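Local coordinates for protein acetoacetate decarboxylase (Sphingomonas wittichii, PDB 5UPB) that belongs to the acetoacetate decarboxylase-like lyases and probably acts on oxo-acid substrates through a Schiff-base intermediate, as its relatives do, at residues A13-D18 with S110-W115; A37-L42 with L47-G52; A89-D94 with R175-T180. All coordinates share one frame; numbering follows the deposited sequence.

None of the three contacts is wholly core or wholly surface: each joins buried residues to more exposed ones. Contacts 2 and 3 belong together. Their centres lie 12 Å apart, and strand 48-50 of contact 2 pairs with strand 80-92 of contact 3, with Lys48 O 2.8 Å from Thr91 N. Contact 1 stands apart, 25 and 29 Å from contacts 3 and 2 between centres, where the second subunit packs on several of its residues. The chemistry follows the place: contact 1 is aliphatic packing of a loop on a helix, whereas contacts 2 and 3 each use one long polar side chain, Gln40 or Arg177, to reach main-chain atoms of a strand region.

Contact 1 of 3, residues A13-D18 with S110-W115; sequences ASLVDD and SLIRGW
Leu15 and Val16 point their side chains from the N-terminal loop at one flank of the helix that carries Ile112 and Arg113, and the contact between them is aliphatic. Its tight part is the meeting of Leu15 with Ile112: the methyl CD1 of Leu15 lies 3.6 Å from CG1 of Ile112, and the two side chains cross at about a right angle. Beside this pair, Val16 uses a single branch. Its CG1 is anti to the backbone N (chi1 177°), which turns CG2 to the helix and leaves that methyl to do the touching. CG2 of Val16 sits 4.0 Å from CG2 of Ile112 and also rests on the helix backbone, 3.8 Å from N of Arg113. One methyl therefore packs against two consecutive helical residues.

The other side, at the partly exposed Arg113, is looser. This residue offers Val16 little more than its CB, at 4.0 Å from CG2 of Val16. The rest of the side chain leaves the loop: bent at chi3 (58°), it folds back along its own helix until one face of the guanidinium lies over CA of Ser110, near the rim of the group.

The loop precedes strand 21-34 and is tied to the extreme N-terminus by hydrogen bonds from Ser14 and Val16 to Thr4. The second subunit packs against the same region: its Lys122 NZ is hydrogen-bonded to O of Ala13, while its Trp115 and Arg153 pack on Ile112 and Leu15. Within the chain, helix 108-116 rests through Ser110 on strands 80-92 and 95-105, with Tyr81 and Val105 among its partners.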
ATOM      1  N   ALA A  13       8.207 -10.718 -19.016  1.00 43.56           N
ATOM      2  CA  ALA A  13       7.635 -10.866 -17.692  1.00 42.37           C
ATOM      3  C   ALA A  13       8.688 -11.105 -16.619  1.00 45.38           C
ATOM      4  O   ALA A  13       8.322 -11.384 -15.480  1.00 35.72           O
ATOM      5  CB  ALA A  13       6.605 -12.005 -17.686  1.00 41.42           C
ATOM      6  N   SER A  14       9.979 -11.034 -16.952  1.00 37.18           N
ATOM      7  CA  SER A  14      11.015 -11.220 -15.943  1.00 41.86           C
ATOM      8  C   SER A  14      11.070  -9.997 -15.044  1.00 35.42           C
ATOM      9  O   SER A  14      11.010  -8.862 -15.515  1.00 42.95           O
ATOM     10  CB  SER A  14      12.397 -11.442 -16.587  1.00 40.02           C
ATOM     11  OG  SER A  14      12.537 -12.726 -17.171  1.00 47.49           O
ATOM     12  N   LEU A  15      11.201 -10.223 -13.734  1.00 39.61           N
ATOM     13  CA  LEU A  15      11.382  -9.099 -12.814  1.00 40.12           C
ATOM     14  C   LEU A  15      12.634  -8.316 -13.138  1.00 47.52           C
ATOM     15  O   LEU A  15      12.660  -7.089 -13.015  1.00 42.15           O
ATOM     16  CB  LEU A  15      11.494  -9.581 -11.377  1.00 40.35           C
ATOM     17  CG  LEU A  15      10.297  -9.721 -10.485  1.00 39.92           C
ATOM     18  CD1 LEU A  15      10.826 -10.156  -9.100  1.00 43.96           C
ATOM     19  CD2 LEU A  15       9.475  -8.465 -10.392  1.00 32.20           C
ATOM     20  N   VAL A  16      13.704  -9.026 -13.477  1.00 38.89           N
ATOM     21  CA  VAL A  16      15.032  -8.458 -13.622  1.00 46.44           C
ATOM     22  C   VAL A  16      15.635  -9.046 -14.889  1.00 50.21           C
ATOM     23  O   VAL A  16      15.383 -10.211 -15.216  1.00 45.39           O
ATOM     24  CB  VAL A  16      15.903  -8.781 -12.379  1.00 44.68           C
ATOM     25  CG1 VAL A  16      17.293  -8.243 -12.566  1.00 46.86           C
ATOM     26  CG2 VAL A  16      15.266  -8.204 -11.108  1.00 37.86           C
ATOM     27  N   ASP A  17      16.413  -8.242 -15.608  1.00 48.35           N
ATOM     28  CA  ASP A  17      17.225  -8.702 -16.736  1.00 53.34           C
ATOM     29  C   ASP A  17      18.695  -8.465 -16.401  1.00 50.71           C
ATOM     30  O   ASP A  17      19.024  -7.814 -15.408  1.00 58.08           O
ATOM     31  CB  ASP A  17      16.827  -7.981 -18.034  1.00 67.57           C
ATOM     32  CG  ASP A  17      16.572  -6.501 -17.821  1.00 71.74           C
ATOM     33  OD1 ASP A  17      16.936  -6.010 -16.738  1.00 74.28           O
ATOM     34  OD2 ASP A  17      15.987  -5.832 -18.700  1.00 67.25           O
ATOM     35  N   ASP A  18      19.604  -9.025 -17.196  1.00 51.06           N
ATOM     36  CA  ASP A  18      21.026  -8.791 -16.947  1.00 67.71           C
ATOM     37  C   ASP A  18      21.577  -7.633 -17.778  1.00 55.57           C
ATOM     38  O   ASP A  18      22.782  -7.576 -18.057  1.00 74.86           O
ATOM     39  CB  ASP A  18      21.838 -10.070 -17.178  1.00 74.27           C
ATOM     40  CG  ASP A  18      21.590 -10.689 -18.522  1.00101.18           C
ATOM     41  OD1 ASP A  18      20.495 -10.474 -19.080  1.00113.21           O
ATOM     42  OD2 ASP A  18      22.494 -11.401 -19.011  1.00109.99           O
ATOM     43  N   SER A 110      13.397  -4.348  -7.280  1.00 27.06           N
ATOM     44  CA  SER A 110      14.618  -3.855  -6.670  1.00 30.44           C
ATOM     45  C   SER A 110      15.086  -4.783  -5.560  1.00 25.76           C
ATOM     46  O   SER A 110      16.298  -5.019  -5.416  1.00 29.93           O
ATOM     47  CB  SER A 110      14.389  -2.428  -6.149  1.00 31.81           C
ATOM     48  OG  SER A 110      15.571  -1.968  -5.527  1.00 28.78           O
ATOM     49  N   LEU A 111      14.147  -5.412  -4.844  1.00 24.95           N
ATOM     50  CA  LEU A 111      14.523  -6.427  -3.874  1.00 23.58           C
ATOM     51  C   LEU A 111      15.295  -7.562  -4.537  1.00 25.07           C
ATOM     52  O   LEU A 111      16.364  -7.984  -4.057  1.00 27.68           O
ATOM     53  CB  LEU A 111      13.272  -6.939  -3.164  1.00 25.94           C
ATOM     54  CG  LEU A 111      13.532  -8.001  -2.098  1.00 28.82           C
ATOM     55  CD1 LEU A 111      12.411  -7.909  -1.081  1.00 30.07           C
ATOM     56  CD2 LEU A 111      13.614  -9.362  -2.721  1.00 28.16           C
ATOM     57  N   ILE A 112      14.759  -8.086  -5.628  1.00 25.17           N
ATOM     58  CA  ILE A 112      15.362  -9.255  -6.233  1.00 29.22           C
ATOM     59  C   ILE A 112      16.689  -8.913  -6.907  1.00 29.23           C
ATOM     60  O   ILE A 112      17.673  -9.650  -6.766  1.00 30.67           O
ATOM     61  CB  ILE A 112      14.359  -9.893  -7.206  1.00 31.06           C
ATOM     62  CG1 ILE A 112      13.204 -10.578  -6.394  1.00 33.95           C
ATOM     63  CG2 ILE A 112      15.074 -10.862  -8.139  1.00 36.94           C
ATOM     64  CD1 ILE A 112      13.649 -11.803  -5.620  1.00 32.42           C
ATOM     65  N   ARG A 113      16.745  -7.822  -7.659  1.00 28.60           N
ATOM     66  CA  ARG A 113      18.037  -7.407  -8.209  1.00 28.46           C
ATOM     67  C   ARG A 113      19.065  -7.282  -7.097  1.00 36.45           C
ATOM     68  O   ARG A 113      20.196  -7.763  -7.221  1.00 34.42           O
ATOM     69  CB  ARG A 113      17.861  -6.087  -8.971  1.00 31.53           C
ATOM     70  CG  ARG A 113      19.079  -5.505  -9.754  1.00 57.97           C
ATOM     71  CD  ARG A 113      18.722  -4.065 -10.272  1.00124.75           C
ATOM     72  NE  ARG A 113      18.369  -3.211  -9.122  1.00118.82           N
ATOM     73  CZ  ARG A 113      17.550  -2.147  -9.083  1.00 68.86           C
ATOM     74  NH1 ARG A 113      16.865  -1.656 -10.148  1.00 34.25           N
ATOM     75  NH2 ARG A 113      17.424  -1.554  -7.900  1.00 39.97           N
ATOM     76  N   GLY A 114      18.662  -6.686  -5.975  1.00 29.65           N
ATOM     77  CA  GLY A 114      19.535  -6.609  -4.818  1.00 34.64           C
ATOM     78  C   GLY A 114      20.008  -7.966  -4.338  1.00 33.64           C
ATOM     79  O   GLY A 114      21.217  -8.194  -4.154  1.00 30.51           O
ATOM     80  N   TRP A 115      19.070  -8.894  -4.120  1.00 33.54           N
ATOM     81  CA  TRP A 115      19.462 -10.199  -3.594  1.00 34.25           C
ATOM     82  C   TRP A 115      20.443 -10.882  -4.538  1.00 33.40           C
ATOM     83  O   TRP A 115      21.391 -11.543  -4.092  1.00 28.10           O
ATOM     84  CB  TRP A 115      18.235 -11.104  -3.366  1.00 33.22           C
ATOM     85  CG  TRP A 115      17.462 -10.932  -2.083  1.00 29.70           C
ATOM     86  CD1 TRP A 115      16.959  -9.771  -1.563  1.00 34.53           C
ATOM     87  CD2 TRP A 115      17.065 -11.978  -1.169  1.00 35.22           C
ATOM     88  NE1 TRP A 115      16.290 -10.024  -0.375  1.00 30.76           N
ATOM     89  CE2 TRP A 115      16.332 -11.366  -0.118  1.00 32.43           C
ATOM     90  CE3 TRP A 115      17.260 -13.363  -1.137  1.00 35.46           C
ATOM     91  CZ2 TRP A 115      15.804 -12.088   0.960  1.00 36.04           C
ATOM     92  CZ3 TRP A 115      16.733 -14.079  -0.069  1.00 35.13           C
ATOM     93  CH2 TRP A 115      16.015 -13.432   0.967  1.00 30.83           C
TER

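Contact 2 of 3, residues A37-L42 with L47-G52; sequences ARLQAL and LKVADG
Gln40 and Val49 bring their backbones closest, CA to CA 5.5 Å, where helix 37-42 passes strand 48-50 at 141° between chain directions with the axes 7.9 Å apart. The polar grip comes from the amide of Gln40. A bend at chi2 (71°) swings this group to the strand, where it both accepts and donates: OE1 of Gln40 takes the N-H of Val49 at 2.9 Å in a nearly straight bond, and NE2 of Gln40 gives to O of Leu47 at 2.8 Å, the acceptor lying in the amide plane. With both ends held, the amide cannot easily flip, and it meets the strand edge much as the peptide of a neighbouring strand would. CG1 of Val49 touches OE1 of Gln40 as well, at 3.3 Å.

The apolar pair lies beside it, CG2 of Val49 packing on CB of Leu39 at 3.9 Å. CD1 of Leu39 reaches on to a van der Waals contact with the backbone of Gly52, 3.5 Å from its O, where the chain turns a corner. The positive phi of Gly52 (101°) suits a residue without a side chain.

Leu39 and Leu42 carry the helix onto Ile88 of strand 80-92 and onto Phe232, while Leu47 packs on Cys90 and on Phe99 of strand 95-105. Through Gln40, helix 36-42 thus holds the edge of strand 48-50 opposite the one that pairs antiparallel with strand 80-92.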
ATOM      1  N   ALA A  37      32.212  -4.371  17.671  1.00 60.05           N
ATOM      2  CA  ALA A  37      31.997  -5.792  17.949  1.00 60.81           C
ATOM      3  C   ALA A  37      30.571  -6.205  17.616  1.00 59.20           C
ATOM      4  O   ALA A  37      30.351  -7.289  17.060  1.00 60.64           O
ATOM      5  CB  ALA A  37      32.324  -6.096  19.413  1.00 74.57           C
ATOM      6  N   ARG A  38      29.587  -5.352  17.922  1.00 54.00           N
ATOM      7  CA  ARG A  38      28.215  -5.658  17.528  1.00 45.60           C
ATOM      8  C   ARG A  38      28.066  -5.685  16.005  1.00 46.67           C
ATOM      9  O   ARG A  38      27.415  -6.579  15.451  1.00 54.76           O
ATOM     10  CB  ARG A  38      27.246  -4.619  18.098  1.00 65.27           C
ATOM     11  CG  ARG A  38      27.017  -4.643  19.590  1.00 85.75           C
ATOM     12  CD  ARG A  38      25.858  -3.719  19.920  1.00112.00           C
ATOM     13  NE  ARG A  38      25.275  -3.980  21.227  1.00119.75           N
ATOM     14  CZ  ARG A  38      24.305  -3.252  21.768  1.00129.81           C
ATOM     15  NH1 ARG A  38      23.814  -2.207  21.113  1.00148.41           N
ATOM     16  NH2 ARG A  38      23.829  -3.564  22.966  1.00126.92           N
ATOM     17  N   LEU A  39      28.674  -4.720  15.300  1.00 47.10           N
ATOM     18  CA  LEU A  39      28.537  -4.704  13.849  1.00 41.64           C
ATOM     19  C   LEU A  39      29.227  -5.899  13.209  1.00 49.91           C
ATOM     20  O   LEU A  39      28.723  -6.448  12.223  1.00 49.01           O
ATOM     21  CB  LEU A  39      29.086  -3.401  13.284  1.00 41.22           C
ATOM     22  CG  LEU A  39      28.506  -2.131  13.864  1.00 45.88           C
ATOM     23  CD1 LEU A  39      29.153  -0.954  13.203  1.00 49.29           C
ATOM     24  CD2 LEU A  39      27.051  -2.098  13.634  1.00 49.16           C
ATOM     25  N   GLN A  40      30.366  -6.336  13.761  1.00 44.98           N
ATOM     26  CA  GLN A  40      31.073  -7.466  13.159  1.00 44.58           C
ATOM     27  C   GLN A  40      30.183  -8.705  13.100  1.00 42.80           C
ATOM     28  O   GLN A  40      30.251  -9.485  12.145  1.00 41.10           O
ATOM     29  CB  GLN A  40      32.359  -7.783  13.934  1.00 48.88           C
ATOM     30  CG  GLN A  40      33.155  -8.936  13.305  1.00 54.22           C
ATOM     31  CD  GLN A  40      33.824  -8.542  11.976  1.00 55.21           C
ATOM     32  OE1 GLN A  40      34.582  -7.560  11.913  1.00 50.91           O
ATOM     33  NE2 GLN A  40      33.534  -9.299  10.911  1.00 50.66           N
ATOM     34  N   ALA A  41      29.343  -8.905  14.120  1.00 42.95           N
ATOM     35  CA  ALA A  41      28.443 -10.060  14.145  1.00 50.12           C
ATOM     36  C   ALA A  41      27.489 -10.084  12.949  1.00 50.72           C
ATOM     37  O   ALA A  41      26.986 -11.148  12.576  1.00 43.34           O
ATOM     38  CB  ALA A  41      27.666 -10.055  15.465  1.00 51.51           C
ATOM     39  N   LEU A  42      27.189  -8.929  12.360  1.00 44.88           N
ATOM     40  CA  LEU A  42      26.322  -8.874  11.194  1.00 38.74           C
ATOM     41  C   LEU A  42      27.075  -9.077   9.892  1.00 44.29           C
ATOM     42  O   LEU A  42      26.436  -9.206   8.837  1.00 46.09           O
ATOM     43  CB  LEU A  42      25.602  -7.527  11.124  1.00 35.14           C
ATOM     44  CG  LEU A  42      24.680  -7.175  12.277  1.00 39.00           C
ATOM     45  CD1 LEU A  42      24.123  -5.750  12.068  1.00 44.01           C
ATOM     46  CD2 LEU A  42      23.563  -8.240  12.408  1.00 43.84           C
ATOM     47  N   LEU A  47      34.718 -10.293   5.738  1.00 45.65           N
ATOM     48  CA  LEU A  47      34.658  -8.845   5.883  1.00 55.61           C
ATOM     49  C   LEU A  47      35.007  -8.465   7.309  1.00 56.26           C
ATOM     50  O   LEU A  47      34.556  -9.099   8.267  1.00 49.11           O
ATOM     51  CB  LEU A  47      33.279  -8.287   5.534  1.00 41.42           C
ATOM     52  CG  LEU A  47      32.768  -8.538   4.117  1.00 39.73           C
ATOM     53  CD1 LEU A  47      31.421  -7.829   3.897  1.00 38.70           C
ATOM     54  CD2 LEU A  47      33.820  -8.092   3.104  1.00 41.99           C
ATOM     55  N   LYS A  48      35.790  -7.406   7.438  1.00 49.86           N
ATOM     56  CA  LYS A  48      36.255  -6.933   8.729  1.00 61.19           C
ATOM     57  C   LYS A  48      35.659  -5.557   8.966  1.00 44.13           C
ATOM     58  O   LYS A  48      35.716  -4.688   8.090  1.00 46.03           O
ATOM     59  CB  LYS A  48      37.788  -6.871   8.769  1.00 88.04           C
ATOM     60  CG  LYS A  48      38.387  -6.645  10.150  1.00 97.88           C
ATOM     61  CD  LYS A  48      38.192  -7.856  11.054  1.00126.86           C
ATOM     62  CE  LYS A  48      39.038  -7.763  12.310  1.00166.49           C
ATOM     63  NZ  LYS A  48      38.835  -8.942  13.189  1.00186.32           N
ATOM     64  N   VAL A  49      35.040  -5.380  10.129  1.00 41.81           N
ATOM     65  CA  VAL A  49      34.430  -4.100  10.427  1.00 45.40           C
ATOM     66  C   VAL A  49      35.536  -3.029  10.462  1.00 47.82           C
ATOM     67  O   VAL A  49      36.692  -3.302  10.815  1.00 47.70           O
ATOM     68  CB  VAL A  49      33.651  -4.204  11.751  1.00 47.89           C
ATOM     69  CG1 VAL A  49      34.608  -4.402  12.957  1.00 50.76           C
ATOM     70  CG2 VAL A  49      32.760  -3.005  11.954  1.00 45.14           C
ATOM     71  N   ALA A  50      35.171  -1.796  10.139  1.00 51.49           N
ATOM     72  CA  ALA A  50      36.116  -0.692  10.276  1.00 50.02           C
ATOM     73  C   ALA A  50      35.986  -0.194  11.706  1.00 57.62           C
ATOM     74  O   ALA A  50      35.804  -1.013  12.613  1.00 64.73           O
ATOM     75  CB  ALA A  50      35.854   0.409   9.244  1.00 44.98           C
ATOM     76  N   ASP A  51      36.085   1.105  11.945  1.00 77.81           N
ATOM     77  CA  ASP A  51      36.085   1.582  13.323  1.00 76.73           C
ATOM     78  C   ASP A  51      34.678   1.672  13.925  1.00 51.10           C
ATOM     79  O   ASP A  51      34.514   2.229  15.010  1.00 51.66           O
ATOM     80  CB  ASP A  51      36.780   2.948  13.396  1.00 90.18           C
ATOM     81  CG  ASP A  51      36.019   4.041  12.651  1.00 79.45           C
ATOM     82  OD1 ASP A  51      34.931   3.766  12.087  1.00 66.89           O
ATOM     83  OD2 ASP A  51      36.517   5.188  12.637  1.00 76.23           O
ATOM     84  N   GLY A  52      33.676   1.072  13.296  1.00 50.04           N
ATOM     85  CA  GLY A  52      32.307   1.182  13.751  1.00 53.59           C
ATOM     86  C   GLY A  52      31.473   2.174  12.967  1.00 46.89           C
ATOM     87  O   GLY A  52      30.275   2.309  13.251  1.00 39.15           O
TER

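Contact 3 of 3, residues A89-D94 with R175-T180; sequences ACTHGD and RSRPAT
Arg177 reaches across to strand 80-92 and gives it the hydrogen bond of this contact: NH2 of Arg177 donates to the main-chain O of Cys90 at 2.9 Å, with an N-H...O angle of 171°. The acceptor lies in the guanidinium plane, but the donor stands above the carbonyl plane of Cys90, 53° out of it, and so does not lie on a lone pair. The bend at chi3 (72°) brings the end of the arginine chain round to Cys90. NE of Arg177 is hydrogen-bonded to O of Gly97, so the guanidinium bridges two adjacent strands.

Nonpolar contacts frame the same group. CB of Ala89 sits over one guanidinium face, offset to the rim and 3.6 Å from NE of Arg177. Thr91 adds its methyl at the edge, CG2 lying 3.8 Å from NH2 of Arg177.

A methionine in place of Arg177 has no guanidinium, and O of Cys90 and O of Gly97 would probably each lose this donor.

Strands 80-92 and 95-105 form an antiparallel beta-hairpin turning at Gly93 and Asp94, and the arrangement is that of an arginine from the loop before strand 179-186 clasping both arms of that hairpin.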
ATOM      1  N   ALA A  89      30.518   0.109   7.592  1.00 37.84           N
ATOM      2  CA  ALA A  89      31.826   0.290   6.975  1.00 35.16           C
ATOM      3  C   ALA A  89      32.711  -0.896   7.327  1.00 35.33           C
ATOM      4  O   ALA A  89      32.745  -1.336   8.480  1.00 39.16           O
ATOM      5  CB  ALA A  89      32.467   1.600   7.428  1.00 50.61           C
ATOM      6  N   CYS A  90      33.404  -1.438   6.323  1.00 36.53           N
ATOM      7  CA  CYS A  90      34.188  -2.654   6.494  1.00 38.74           C
ATOM      8  C   CYS A  90      35.285  -2.705   5.430  1.00 43.10           C
ATOM      9  O   CYS A  90      35.424  -1.805   4.590  1.00 39.38           O
ATOM     10  CB  CYS A  90      33.299  -3.895   6.448  1.00 41.19           C
ATOM     11  SG  CYS A  90      32.343  -4.077   4.929  1.00 38.12           S
ATOM     12  N   THR A  91      36.075  -3.781   5.488  1.00 48.61           N
ATOM     13  CA  THR A  91      37.167  -4.021   4.559  1.00 50.38           C
ATOM     14  C   THR A  91      37.189  -5.487   4.151  1.00 48.76           C
ATOM     15  O   THR A  91      36.817  -6.381   4.922  1.00 49.34           O
ATOM     16  CB  THR A  91      38.530  -3.678   5.172  1.00 48.19           C
ATOM     17  OG1 THR A  91      38.642  -4.311   6.463  1.00 49.85           O
ATOM     18  CG2 THR A  91      38.666  -2.205   5.317  1.00 45.38           C
ATOM     19  N   HIS A  92      37.656  -5.717   2.929  1.00 50.17           N
ATOM     20  CA  HIS A  92      37.967  -7.042   2.404  1.00 56.87           C
ATOM     21  C   HIS A  92      39.429  -6.954   1.997  1.00 59.34           C
ATOM     22  O   HIS A  92      39.762  -6.303   0.998  1.00 52.64           O
ATOM     23  CB  HIS A  92      37.078  -7.424   1.220  1.00 41.53           C
ATOM     24  CG  HIS A  92      37.369  -8.788   0.673  1.00 44.63           C
ATOM     25  ND1 HIS A  92      37.938  -8.986  -0.565  1.00 50.03           N
ATOM     26  CD2 HIS A  92      37.126 -10.021   1.177  1.00 49.93           C
ATOM     27  CE1 HIS A  92      38.076 -10.282  -0.782  1.00 55.58           C
ATOM     28  NE2 HIS A  92      37.574 -10.932   0.252  1.00 52.25           N
ATOM     29  N   GLY A  93      40.299  -7.553   2.796  1.00 73.45           N
ATOM     30  CA  GLY A  93      41.711  -7.310   2.614  1.00 73.68           C
ATOM     31  C   GLY A  93      41.962  -5.882   3.040  1.00 61.90           C
ATOM     32  O   GLY A  93      41.646  -5.504   4.173  1.00 71.37           O
ATOM     33  N   ASP A  94      42.509  -5.067   2.151  1.00 64.60           N
ATOM     34  CA  ASP A  94      42.674  -3.646   2.425  1.00 85.61           C
ATOM     35  C   ASP A  94      41.736  -2.815   1.564  1.00 73.34           C
ATOM     36  O   ASP A  94      41.920  -1.603   1.418  1.00 62.73           O
ATOM     37  CB  ASP A  94      44.133  -3.224   2.228  1.00116.54           C
ATOM     38  CG  ASP A  94      44.656  -3.544   0.845  1.00154.62           C
ATOM     39  OD1 ASP A  94      43.840  -3.723  -0.081  1.00161.92           O
ATOM     40  OD2 ASP A  94      45.891  -3.625   0.687  1.00170.34           O
ATOM     41  N   ARG A 175      31.141  10.097   3.258  1.00 33.21           N
ATOM     42  CA  ARG A 175      32.141   9.121   3.674  1.00 41.69           C
ATOM     43  C   ARG A 175      32.193   7.986   2.659  1.00 45.97           C
ATOM     44  O   ARG A 175      31.680   6.885   2.868  1.00 44.95           O
ATOM     45  CB  ARG A 175      31.860   8.640   5.095  1.00 44.74           C
ATOM     46  CG  ARG A 175      32.056   9.696   6.204  1.00 58.73           C
ATOM     47  CD  ARG A 175      31.121  10.871   6.192  1.00104.74           C
ATOM     48  NE  ARG A 175      31.336  11.703   7.380  1.00149.06           N
ATOM     49  CZ  ARG A 175      30.937  12.965   7.530  1.00146.97           C
ATOM     50  NH1 ARG A 175      30.268  13.607   6.573  1.00120.18           N
ATOM     51  NH2 ARG A 175      31.196  13.590   8.667  1.00127.34           N
ATOM     52  N   SER A 176      32.861   8.283   1.554  1.00 48.78           N
ATOM     53  CA  SER A 176      32.917   7.409   0.394  1.00 52.42           C
ATOM     54  C   SER A 176      33.884   6.253   0.613  1.00 48.49           C
ATOM     55  O   SER A 176      35.053   6.452   0.978  1.00 41.62           O
ATOM     56  CB  SER A 176      33.338   8.208  -0.834  1.00 76.85           C
ATOM     57  OG  SER A 176      34.678   8.661  -0.689  1.00 86.71           O
ATOM     58  N   ARG A 177      33.396   5.046   0.342  1.00 40.87           N
ATOM     59  CA  ARG A 177      34.199   3.844   0.353  1.00 42.20           C
ATOM     60  C   ARG A 177      33.886   3.166  -0.971  1.00 38.32           C
ATOM     61  O   ARG A 177      32.713   2.849  -1.232  1.00 44.81           O
ATOM     62  CB  ARG A 177      33.858   2.977   1.582  1.00 45.16           C
ATOM     63  CG  ARG A 177      34.114   3.737   2.905  1.00 42.24           C
ATOM     64  CD  ARG A 177      33.660   3.028   4.179  1.00 41.16           C
ATOM     65  NE  ARG A 177      34.511   1.883   4.498  1.00 35.85           N
ATOM     66  CZ  ARG A 177      35.663   1.927   5.167  1.00 44.55           C
ATOM     67  NH1 ARG A 177      36.178   3.072   5.617  1.00 46.05           N
ATOM     68  NH2 ARG A 177      36.310   0.797   5.383  1.00 44.47           N
ATOM     69  N   PRO A 178      34.878   2.879  -1.815  1.00 45.86           N
ATOM     70  CA  PRO A 178      34.550   2.553  -3.218  1.00 44.57           C
ATOM     71  C   PRO A 178      33.723   1.281  -3.370  1.00 39.89           C
ATOM     72  O   PRO A 178      32.827   1.222  -4.219  1.00 45.38           O
ATOM     73  CB  PRO A 178      35.925   2.367  -3.871  1.00 54.08           C
ATOM     74  CG  PRO A 178      36.893   2.181  -2.754  1.00 56.12           C
ATOM     75  CD  PRO A 178      36.317   2.822  -1.526  1.00 49.26           C
ATOM     76  N   ALA A 179      33.959   0.279  -2.538  1.00 39.10           N
ATOM     77  CA  ALA A 179      33.316  -1.009  -2.756  1.00 38.50           C
ATOM     78  C   ALA A 179      32.032  -1.101  -1.960  1.00 35.46           C
ATOM     79  O   ALA A 179      31.934  -0.598  -0.841  1.00 34.83           O
ATOM     80  CB  ALA A 179      34.231  -2.160  -2.362  1.00 43.67           C
ATOM     81  N   THR A 180      31.056  -1.791  -2.531  1.00 32.30           N
ATOM     82  CA  THR A 180      29.916  -2.301  -1.787  1.00 35.70           C
ATOM     83  C   THR A 180      30.030  -3.811  -1.801  1.00 38.45           C
ATOM     84  O   THR A 180      30.055  -4.431  -2.869  1.00 36.96           O
ATOM     85  CB  THR A 180      28.585  -1.816  -2.362  1.00 39.21           C
ATOM     86  OG1 THR A 180      28.550  -0.399  -2.344  1.00 39.67           O
ATOM     87  CG2 THR A 180      27.411  -2.341  -1.556  1.00 43.27           C
TER